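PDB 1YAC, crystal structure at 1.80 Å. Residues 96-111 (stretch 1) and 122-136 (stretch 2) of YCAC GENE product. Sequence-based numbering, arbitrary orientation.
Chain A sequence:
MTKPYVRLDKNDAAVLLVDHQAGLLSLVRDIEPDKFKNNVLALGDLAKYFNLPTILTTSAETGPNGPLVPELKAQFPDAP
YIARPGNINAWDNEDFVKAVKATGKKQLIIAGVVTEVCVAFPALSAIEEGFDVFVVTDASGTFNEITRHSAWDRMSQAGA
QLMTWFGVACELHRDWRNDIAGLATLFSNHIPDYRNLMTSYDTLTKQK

Stretch 1, residues 96-111: FVKAVKATGKKQLIIA
Stretch 2, residues 122-136: PALSAIEEGFDVFVV

Each stretch runs from a helix through a turn into a β-strand; extended strands 107-111 and 132-136 (phi -90 to -152, psi 95 to 157) lie side by side in parallel, axes 4.7 Å apart at closest approach and crossing at -25°. Together the stretches bury 916 Å². In the first helix (phi/psi near -60/-45), Val100 (chi1 t) brings CG1 to 4.2 Å from Phe131 CZ. Lys101 (m, t, t, t) lays CG against the edge of that ring and extends NZ to Glu129 OE1 (chi1 m), a 2.9 Å salt bridge; such long chains suit the exposed margin, reaching acceptors from it. Gly104 turns the chain at phi/psi 73/14, a positive phi that favours glycine. Lys105 O and Lys106 O approach the edge of the Phe131 ring (chi1 m, chi2 -89°). Lys106 (t, p, t, t) curls NZ to Gly130 O (2.8 Å); Gly130 closes a Schellman motif at phi 99°, where a CB would jam against the preceding carbonyl. The ladder pairs Gln107 with Asp132, Leu108 with Val133, Ile109 with Phe134 and Ile110 with Val135. Its hydrogen bonds alternate in direction: Asp132 N to Lys106 O (3.0 Å), Leu108 N to Asp132 O (2.9 Å), Phe134 N to Leu108 O (2.8 Å), Ile110 N to Phe134 O (2.8 Å), Val136 N to Ile110 O (2.9 Å). Gln107 (m, t) shares one face with Asp132 (m), Ile109 and Phe134 (m, chi2 77°); a water links Gln107 NE2 (2.9 Å) to Asp132 OD2 (2.7 Å). On the other face, buried Leu108 (m, t) places CD1 over the Phe131 ring, 3.8 Å from Ala126 CB. Ile109 (m, t) sets CG2 3.4 Å from Val136 CG2 (chi1 t). Ile110 (m, t) packs CD1 against Val133 CG1 (chi1 t, 3.7 Å) and Ala123 CB (4.2 Å); branched apolar chains suit this buried strand-helix packing.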

ATOM      1  N   PHE A  96       7.573  29.069 -27.847  1.00 10.81           N
ATOM      2  CA  PHE A  96       7.896  28.607 -26.503  1.00 10.35           C
ATOM      3  C   PHE A  96       9.397  28.740 -26.227  1.00 10.20           C
ATOM      4  O   PHE A  96       9.792  29.368 -25.245  1.00  9.21           O
ATOM      5  CB  PHE A  96       7.430  27.158 -26.300  1.00  9.17           C
ATOM      6  CG  PHE A  96       7.695  26.629 -24.919  1.00  8.85           C
ATOM      7  CD1 PHE A  96       6.827  26.919 -23.873  1.00  8.25           C
ATOM      8  CD2 PHE A  96       8.829  25.848 -24.658  1.00  8.92           C
ATOM      9  CE1 PHE A  96       7.074  26.443 -22.587  1.00  7.34           C
ATOM     10  CE2 PHE A  96       9.082  25.367 -23.375  1.00  6.69           C
ATOM     11  CZ  PHE A  96       8.203  25.668 -22.341  1.00  7.11           C
ATOM     12  N   VAL A  97      10.224  28.180 -27.110  1.00 10.18           N
ATOM     13  CA  VAL A  97      11.677  28.242 -26.935  1.00 11.61           C
ATOM     14  C   VAL A  97      12.155  29.700 -26.888  1.00 12.70           C
ATOM     15  O   VAL A  97      12.978  30.066 -26.043  1.00 11.62           O
ATOM     16  CB  VAL A  97      12.441  27.458 -28.045  1.00 12.10           C
ATOM     17  CG1 VAL A  97      13.939  27.511 -27.776  1.00 11.94           C
ATOM     18  CG2 VAL A  97      11.998  25.999 -28.074  1.00 13.34           C
ATOM     19  N   LYS A  98      11.600  30.538 -27.760  1.00 12.56           N
ATOM     20  CA  LYS A  98      11.964  31.954 -27.789  1.00 13.84           C
ATOM     21  C   LYS A  98      11.688  32.599 -26.428  1.00 13.52           C
ATOM     22  O   LYS A  98      12.545  33.297 -25.870  1.00 12.24           O
ATOM     23  CB  LYS A  98      11.168  32.685 -28.871  1.00 16.92           C
ATOM     24  CG  LYS A  98      11.965  33.037 -30.101  1.00 23.85           C
ATOM     25  CD  LYS A  98      11.118  33.828 -31.089  1.00 28.39           C
ATOM     26  CE  LYS A  98      10.607  35.122 -30.467  1.00 31.43           C
ATOM     27  NZ  LYS A  98       9.795  35.919 -31.438  1.00 36.37           N
ATOM     28  N   ALA A  99      10.509  32.324 -25.873  1.00 11.71           N
ATOM     29  CA  ALA A  99      10.143  32.886 -24.574  1.00 11.33           C
ATOM     30  C   ALA A  99      11.110  32.395 -23.492  1.00 10.88           C
ATOM     31  O   ALA A  99      11.586  33.188 -22.674  1.00 10.40           O
ATOM     32  CB  ALA A  99       8.702  32.527 -24.216  1.00 10.74           C
ATOM     33  N   VAL A 100      11.431  31.102 -23.518  1.00 10.66           N
ATOM     34  CA  VAL A 100      12.355  30.533 -22.540  1.00 11.05           C
ATOM     35  C   VAL A 100      13.720  31.213 -22.632  1.00 10.57           C
ATOM     36  O   VAL A 100      14.250  31.695 -21.631  1.00 10.37           O
ATOM     37  CB  VAL A 100      12.540  29.012 -22.732  1.00 11.20           C
ATOM     38  CG1 VAL A 100      13.640  28.496 -21.797  1.00 11.80           C
ATOM     39  CG2 VAL A 100      11.227  28.288 -22.457  1.00 10.07           C
ATOM     40  N   LYS A 101      14.267  31.284 -23.840  1.00 11.32           N
ATOM     41  CA  LYS A 101      15.571  31.909 -24.029  1.00 11.66           C
ATOM     42  C   LYS A 101      15.556  33.402 -23.720  1.00 11.86           C
ATOM     43  O   LYS A 101      16.556  33.946 -23.250  1.00 12.33           O
ATOM     44  CB  LYS A 101      16.103  31.629 -25.436  1.00 12.85           C
ATOM     45  CG  LYS A 101      16.425  30.140 -25.659  1.00 11.98           C
ATOM     46  CD  LYS A 101      17.034  29.871 -27.018  1.00 14.53           C
ATOM     47  CE  LYS A 101      17.404  28.408 -27.143  1.00 15.29           C
ATOM     48  NZ  LYS A 101      18.113  28.117 -28.412  1.00 16.69           N
ATOM     49  N   ALA A 102      14.413  34.054 -23.928  1.00 11.35           N
ATOM     50  CA  ALA A 102      14.289  35.488 -23.666  1.00 11.27           C
ATOM     51  C   ALA A 102      14.381  35.813 -22.179  1.00 11.68           C
ATOM     52  O   ALA A 102      14.609  36.964 -21.808  1.00 12.21           O
ATOM     53  CB  ALA A 102      12.987  36.032 -24.235  1.00 11.63           C
ATOM     54  N   THR A 103      14.148  34.828 -21.319  1.00  9.80           N
ATOM     55  CA  THR A 103      14.237  35.073 -19.884  1.00  9.54           C
ATOM     56  C   THR A 103      15.702  35.320 -19.518  1.00 10.02           C
ATOM     57  O   THR A 103      15.995  35.939 -18.503  1.00  8.93           O
ATOM     58  CB  THR A 103      13.730  33.874 -19.038  1.00  9.93           C
ATOM     59  OG1 THR A 103      14.611  32.763 -19.193  1.00  8.68           O
ATOM     60  CG2 THR A 103      12.327  33.453 -19.450  1.00  9.85           C
ATOM     61  N   GLY A 104      16.602  34.774 -20.330  1.00 10.64           N
ATOM     62  CA  GLY A 104      18.026  34.920 -20.098  1.00 11.55           C
ATOM     63  C   GLY A 104      18.521  34.083 -18.931  1.00 13.36           C
ATOM     64  O   GLY A 104      19.652  34.271 -18.468  1.00 14.80           O
ATOM     65  N   LYS A 105      17.696  33.142 -18.470  1.00 11.68           N
ATOM     66  CA  LYS A 105      18.044  32.288 -17.332  1.00 11.38           C
ATOM     67  C   LYS A 105      18.634  30.946 -17.745  1.00 11.72           C
ATOM     68  O   LYS A 105      18.125  30.289 -18.649  1.00 12.29           O
ATOM     69  CB  LYS A 105      16.820  32.057 -16.434  1.00  9.28           C
ATOM     70  CG  LYS A 105      16.139  33.343 -15.980  1.00 10.90           C
ATOM     71  CD  LYS A 105      17.120  34.321 -15.378  1.00 12.00           C
ATOM     72  CE  LYS A 105      16.430  35.610 -14.996  1.00 13.70           C
ATOM     73  NZ  LYS A 105      17.397  36.602 -14.445  1.00 16.50           N
ATOM     74  N   LYS A 106      19.704  30.550 -17.059  1.00 10.92           N
ATOM     75  CA  LYS A 106      20.394  29.289 -17.311  1.00 11.89           C
ATOM     76  C   LYS A 106      19.656  28.083 -16.691  1.00 12.00           C
ATOM     77  O   LYS A 106      19.724  26.962 -17.216  1.00 12.51           O
ATOM     78  CB  LYS A 106      21.806  29.387 -16.732  1.00 13.52           C
ATOM     79  CG  LYS A 106      22.640  28.113 -16.748  1.00 18.45           C
ATOM     80  CD  LYS A 106      22.966  27.690 -18.133  1.00 21.90           C
ATOM     81  CE  LYS A 106      24.116  26.715 -18.157  1.00 25.63           C
ATOM     82  NZ  LYS A 106      24.576  26.565 -19.570  1.00 30.17           N
ATOM     83  N   GLN A 107      18.992  28.312 -15.558  1.00  9.72           N
ATOM     84  CA  GLN A 107      18.293  27.240 -14.855  1.00  8.86           C
ATOM     85  C   GLN A 107      16.809  27.273 -15.160  1.00  8.21           C
ATOM     86  O   GLN A 107      16.193  28.337 -15.145  1.00  8.27           O
ATOM     87  CB  GLN A 107      18.511  27.388 -13.354  1.00  8.88           C
ATOM     88  CG  GLN A 107      19.983  27.437 -12.956  1.00  9.20           C
ATOM     89  CD  GLN A 107      20.167  27.709 -11.483  1.00 10.33           C
ATOM     90  OE1 GLN A 107      19.297  28.290 -10.822  1.00 10.32           O
ATOM     91  NE2 GLN A 107      21.307  27.305 -10.956  1.00 10.77           N
ATOM     92  N   LEU A 108      16.234  26.103 -15.405  1.00  7.70           N
ATOM     93  CA  LEU A 108      14.811  26.005 -15.701  1.00  8.10           C
ATOM     94  C   LEU A 108      14.165  25.076 -14.695  1.00  8.62           C
ATOM     95  O   LEU A 108      14.601  23.932 -14.533  1.00  9.44           O
ATOM     96  CB  LEU A 108      14.575  25.438 -17.102  1.00  8.72           C
ATOM     97  CG  LEU A 108      15.265  26.153 -18.260  1.00  8.12           C
ATOM     98  CD1 LEU A 108      14.874  25.485 -19.596  1.00  8.82           C
ATOM     99  CD2 LEU A 108      14.866  27.626 -18.242  1.00  8.49           C
ATOM    100  N   ILE A 109      13.142  25.583 -14.019  1.00  8.62           N
ATOM    101  CA  ILE A 109      12.376  24.817 -13.032  1.00  7.88           C
ATOM    102  C   ILE A 109      11.129  24.415 -13.811  1.00  8.80           C
ATOM    103  O   ILE A 109      10.330  25.278 -14.205  1.00  8.67           O
ATOM    104  CB  ILE A 109      12.007  25.709 -11.833  1.00  7.26           C
ATOM    105  CG1 ILE A 109      13.281  26.170 -11.124  1.00  6.55           C
ATOM    106  CG2 ILE A 109      11.078  24.963 -10.877  1.00  7.74           C
ATOM    107  CD1 ILE A 109      13.062  27.302 -10.149  1.00  6.35           C
ATOM    108  N   ILE A 110      10.954  23.117 -14.039  1.00  8.10           N
ATOM    109  CA  ILE A 110       9.834  22.653 -14.847  1.00  7.74           C
ATOM    110  C   ILE A 110       8.850  21.744 -14.119  1.00  7.97           C
ATOM    111  O   ILE A 110       9.254  20.863 -13.359  1.00  7.01           O
ATOM    112  CB  ILE A 110      10.362  21.883 -16.078  1.00  9.21           C
ATOM    113  CG1 ILE A 110      11.482  22.670 -16.760  1.00 12.85           C
ATOM    114  CG2 ILE A 110       9.228  21.642 -17.078  1.00  9.18           C
ATOM    115  CD1 ILE A 110      12.107  21.954 -17.977  1.00 14.10           C
ATOM    116  N   ALA A 111       7.560  21.946 -14.391  1.00  7.06           N
ATOM    117  CA  ALA A 111       6.495  21.127 -13.806  1.00  6.26           C
ATOM    118  C   ALA A 111       5.344  21.133 -14.799  1.00  7.30           C
ATOM    119  O   ALA A 111       5.225  22.064 -15.599  1.00  7.72           O
ATOM    120  CB  ALA A 111       6.051  21.693 -12.470  1.00  5.50           C
ATOM    121  N   PRO A 122      10.213  18.368 -22.923  1.00  8.09           N
ATOM    122  CA  PRO A 122      10.959  19.629 -22.937  1.00  8.51           C
ATOM    123  C   PRO A 122      12.157  19.615 -21.979  1.00 10.01           C
ATOM    124  O   PRO A 122      13.164  20.290 -22.234  1.00  9.46           O
ATOM    125  CB  PRO A 122       9.893  20.666 -22.575  1.00  9.07           C
ATOM    126  CG  PRO A 122       8.887  19.887 -21.799  1.00  8.35           C
ATOM    127  CD  PRO A 122       8.807  18.598 -22.545  1.00  6.10           C
ATOM    128  N   ALA A 123      12.070  18.852 -20.883  1.00  9.04           N
ATOM    129  CA  ALA A 123      13.215  18.770 -19.962  1.00  9.35           C
ATOM    130  C   ALA A 123      14.426  18.186 -20.710  1.00  9.01           C
ATOM    131  O   ALA A 123      15.529  18.715 -20.624  1.00  9.08           O
ATOM    132  CB  ALA A 123      12.885  17.909 -18.728  1.00  7.62           C
ATOM    133  N   LEU A 124      14.201  17.116 -21.469  1.00  9.05           N
ATOM    134  CA  LEU A 124      15.272  16.462 -22.212  1.00 10.32           C
ATOM    135  C   LEU A 124      15.804  17.369 -23.320  1.00 10.38           C
ATOM    136  O   LEU A 124      17.014  17.433 -23.555  1.00 10.66           O
ATOM    137  CB  LEU A 124      14.773  15.125 -22.790  1.00 11.70           C
ATOM    138  CG  LEU A 124      14.327  14.087 -21.752  1.00 14.01           C
ATOM    139  CD1 LEU A 124      13.736  12.854 -22.433  1.00 13.93           C
ATOM    140  CD2 LEU A 124      15.497  13.705 -20.861  1.00 14.34           C
ATOM    141  N   SER A 125      14.897  18.062 -24.000  1.00 10.82           N
ATOM    142  CA  SER A 125      15.275  18.984 -25.075  1.00  9.75           C
ATOM    143  C   SER A 125      16.132  20.113 -24.509  1.00  9.77           C
ATOM    144  O   SER A 125      17.166  20.463 -25.079  1.00 11.16           O
ATOM    145  CB  SER A 125      14.021  19.575 -25.732  1.00 10.41           C
ATOM    146  OG  SER A 125      13.281  18.589 -26.459  1.00 11.49           O
ATOM    147  N   ALA A 126      15.716  20.647 -23.364  1.00  9.62           N
ATOM    148  CA  ALA A 126      16.426  21.740 -22.699  1.00  9.89           C
ATOM    149  C   ALA A 126      17.828  21.320 -22.237  1.00 10.36           C
ATOM    150  O   ALA A 126      18.785  22.094 -22.344  1.00 10.03           O
ATOM    151  CB  ALA A 126      15.596  22.271 -21.529  1.00  9.48           C
ATOM    152  N   ILE A 127      17.950  20.090 -21.740  1.00  9.43           N
ATOM    153  CA  ILE A 127      19.243  19.571 -21.301  1.00 10.74           C
ATOM    154  C   ILE A 127      20.165  19.507 -22.520  1.00 12.02           C
ATOM    155  O   ILE A 127      21.324  19.938 -22.448  1.00 12.98           O
ATOM    156  CB  ILE A 127      19.106  18.164 -20.630  1.00 10.18           C
ATOM    157  CG1 ILE A 127      18.515  18.316 -19.222  1.00  9.11           C
ATOM    158  CG2 ILE A 127      20.467  17.434 -20.571  1.00  9.93           C
ATOM    159  CD1 ILE A 127      18.102  17.002 -18.578  1.00  8.22           C
ATOM    160  N   GLU A 128      19.645  19.035 -23.652  1.00 11.82           N
ATOM    161  CA  GLU A 128      20.468  18.962 -24.864  1.00 13.67           C
ATOM    162  C   GLU A 128      20.937  20.359 -25.280  1.00 12.85           C
ATOM    163  O   GLU A 128      22.039  20.528 -25.790  1.00 13.19           O
ATOM    164  CB  GLU A 128      19.708  18.317 -26.023  1.00 14.35           C
ATOM    165  CG  GLU A 128      20.498  18.336 -27.328  1.00 18.04           C
ATOM    166  CD  GLU A 128      19.800  17.625 -28.472  1.00 22.10           C
ATOM    167  OE1 GLU A 128      19.064  16.643 -28.230  1.00 22.24           O
ATOM    168  OE2 GLU A 128      20.013  18.035 -29.631  1.00 25.85           O
ATOM    169  N   GLU A 129      20.092  21.358 -25.054  1.00 12.29           N
ATOM    170  CA  GLU A 129      20.430  22.736 -25.397  1.00 13.80           C
ATOM    171  C   GLU A 129      21.404  23.386 -24.411  1.00 13.47           C
ATOM    172  O   GLU A 129      21.831  24.515 -24.624  1.00 15.09           O
ATOM    173  CB  GLU A 129      19.165  23.588 -25.536  1.00 13.69           C
ATOM    174  CG  GLU A 129      18.326  23.256 -26.763  1.00 17.90           C
ATOM    175  CD  GLU A 129      18.049  24.464 -27.647  1.00 20.10           C
ATOM    176  OE1 GLU A 129      18.793  25.460 -27.568  1.00 21.84           O
ATOM    177  OE2 GLU A 129      17.088  24.419 -28.441  1.00 21.36           O
ATOM    178  N   GLY A 130      21.749  22.688 -23.332  1.00 12.34           N
ATOM    179  CA  GLY A 130      22.688  23.239 -22.379  1.00 10.28           C
ATOM    180  C   GLY A 130      22.129  23.868 -21.125  1.00 10.43           C
ATOM    181  O   GLY A 130      22.885  24.421 -20.325  1.00 11.28           O
ATOM    182  N   PHE A 131      20.819  23.795 -20.924  1.00  9.26           N
ATOM    183  CA  PHE A 131      20.229  24.370 -19.714  1.00  8.83           C
ATOM    184  C   PHE A 131      20.380  23.442 -18.504  1.00  8.62           C
ATOM    185  O   PHE A 131      20.523  22.225 -18.650  1.00  9.96           O
ATOM    186  CB  PHE A 131      18.728  24.626 -19.915  1.00  8.88           C
ATOM    187  CG  PHE A 131      18.415  25.759 -20.852  1.00  9.72           C
ATOM    188  CD1 PHE A 131      18.286  27.059 -20.370  1.00 10.45           C
ATOM    189  CD2 PHE A 131      18.208  25.521 -22.210  1.00 10.99           C
ATOM    190  CE1 PHE A 131      17.946  28.108 -21.235  1.00 11.84           C
ATOM    191  CE2 PHE A 131      17.872  26.554 -23.077  1.00 11.63           C
ATOM    192  CZ  PHE A 131      17.740  27.850 -22.585  1.00 11.90           C
ATOM    193  N   ASP A 132      20.368  24.022 -17.313  1.00  8.46           N
ATOM    194  CA  ASP A 132      20.405  23.237 -16.086  1.00  9.75           C
ATOM    195  C   ASP A 132      18.931  23.075 -15.750  1.00  9.89           C
ATOM    196  O   ASP A 132      18.240  24.056 -15.502  1.00  9.77           O
ATOM    197  CB  ASP A 132      21.150  23.985 -14.990  1.00  9.03           C
ATOM    198  CG  ASP A 132      22.632  24.012 -15.248  1.00 12.34           C
ATOM    199  OD1 ASP A 132      23.142  22.996 -15.772  1.00 12.06           O
ATOM    200  OD2 ASP A 132      23.275  25.045 -14.974  1.00 12.91           O
ATOM    201  N   VAL A 133      18.457  21.839 -15.765  1.00  9.49           N
ATOM    202  CA  VAL A 133      17.045  21.558 -15.535  1.00  9.49           C
ATOM    203  C   VAL A 133      16.747  20.966 -14.170  1.00  9.08           C
ATOM    204  O   VAL A 133      17.407  20.029 -13.726  1.00  8.84           O
ATOM    205  CB  VAL A 133      16.507  20.614 -16.649  1.00  9.30           C
ATOM    206  CG1 VAL A 133      15.045  20.252 -16.418  1.00  9.89           C
ATOM    207  CG2 VAL A 133      16.680  21.271 -18.023  1.00  9.79           C
ATOM    208  N   PHE A 134      15.713  21.511 -13.537  1.00  7.46           N
ATOM    209  CA  PHE A 134      15.256  21.087 -12.221  1.00  6.93           C
ATOM    210  C   PHE A 134      13.766  20.741 -12.385  1.00  8.03           C
ATOM    211  O   PHE A 134      12.950  21.607 -12.714  1.00  8.30           O
ATOM    212  CB  PHE A 134      15.420  22.243 -11.223  1.00  5.80           C
ATOM    213  CG  PHE A 134      16.846  22.704 -11.047  1.00  6.43           C
ATOM    214  CD1 PHE A 134      17.462  23.498 -12.009  1.00  6.92           C
ATOM    215  CD2 PHE A 134      17.558  22.367  -9.902  1.00  7.50           C
ATOM    216  CE1 PHE A 134      18.776  23.959 -11.832  1.00  7.74           C
ATOM    217  CE2 PHE A 134      18.862  22.816  -9.706  1.00  8.57           C
ATOM    218  CZ  PHE A 134      19.475  23.616 -10.678  1.00  9.15           C
ATOM    219  N   VAL A 135      13.423  19.473 -12.193  1.00  7.07           N
ATOM    220  CA  VAL A 135      12.044  19.011 -12.335  1.00  6.90           C
ATOM    221  C   VAL A 135      11.341  19.003 -10.981  1.00  7.47           C
ATOM    222  O   VAL A 135      11.891  18.483 -10.006  1.00  8.86           O
ATOM    223  CB  VAL A 135      12.023  17.578 -12.927  1.00  7.68           C
ATOM    224  CG1 VAL A 135      10.608  17.016 -12.957  1.00  6.88           C
ATOM    225  CG2 VAL A 135      12.633  17.599 -14.328  1.00  8.13           C
ATOM    226  N   VAL A 136      10.165  19.626 -10.894  1.00  6.45           N
ATOM    227  CA  VAL A 136       9.415  19.635  -9.637  1.00  5.74           C
ATOM    228  C   VAL A 136       8.494  18.413  -9.716  1.00  5.97           C
ATOM    229  O   VAL A 136       7.378  18.481 -10.236  1.00  6.67           O
ATOM    230  CB  VAL A 136       8.607  20.932  -9.455  1.00  6.62           C
ATOM    231  CG1 VAL A 136       8.162  21.057  -8.022  1.00  5.20           C
ATOM    232  CG2 VAL A 136       9.448  22.142  -9.828  1.00  5.41           C
TER
HETATM  233  O   HOH W   1      23.409  26.727 -12.826  1.00 11.61           O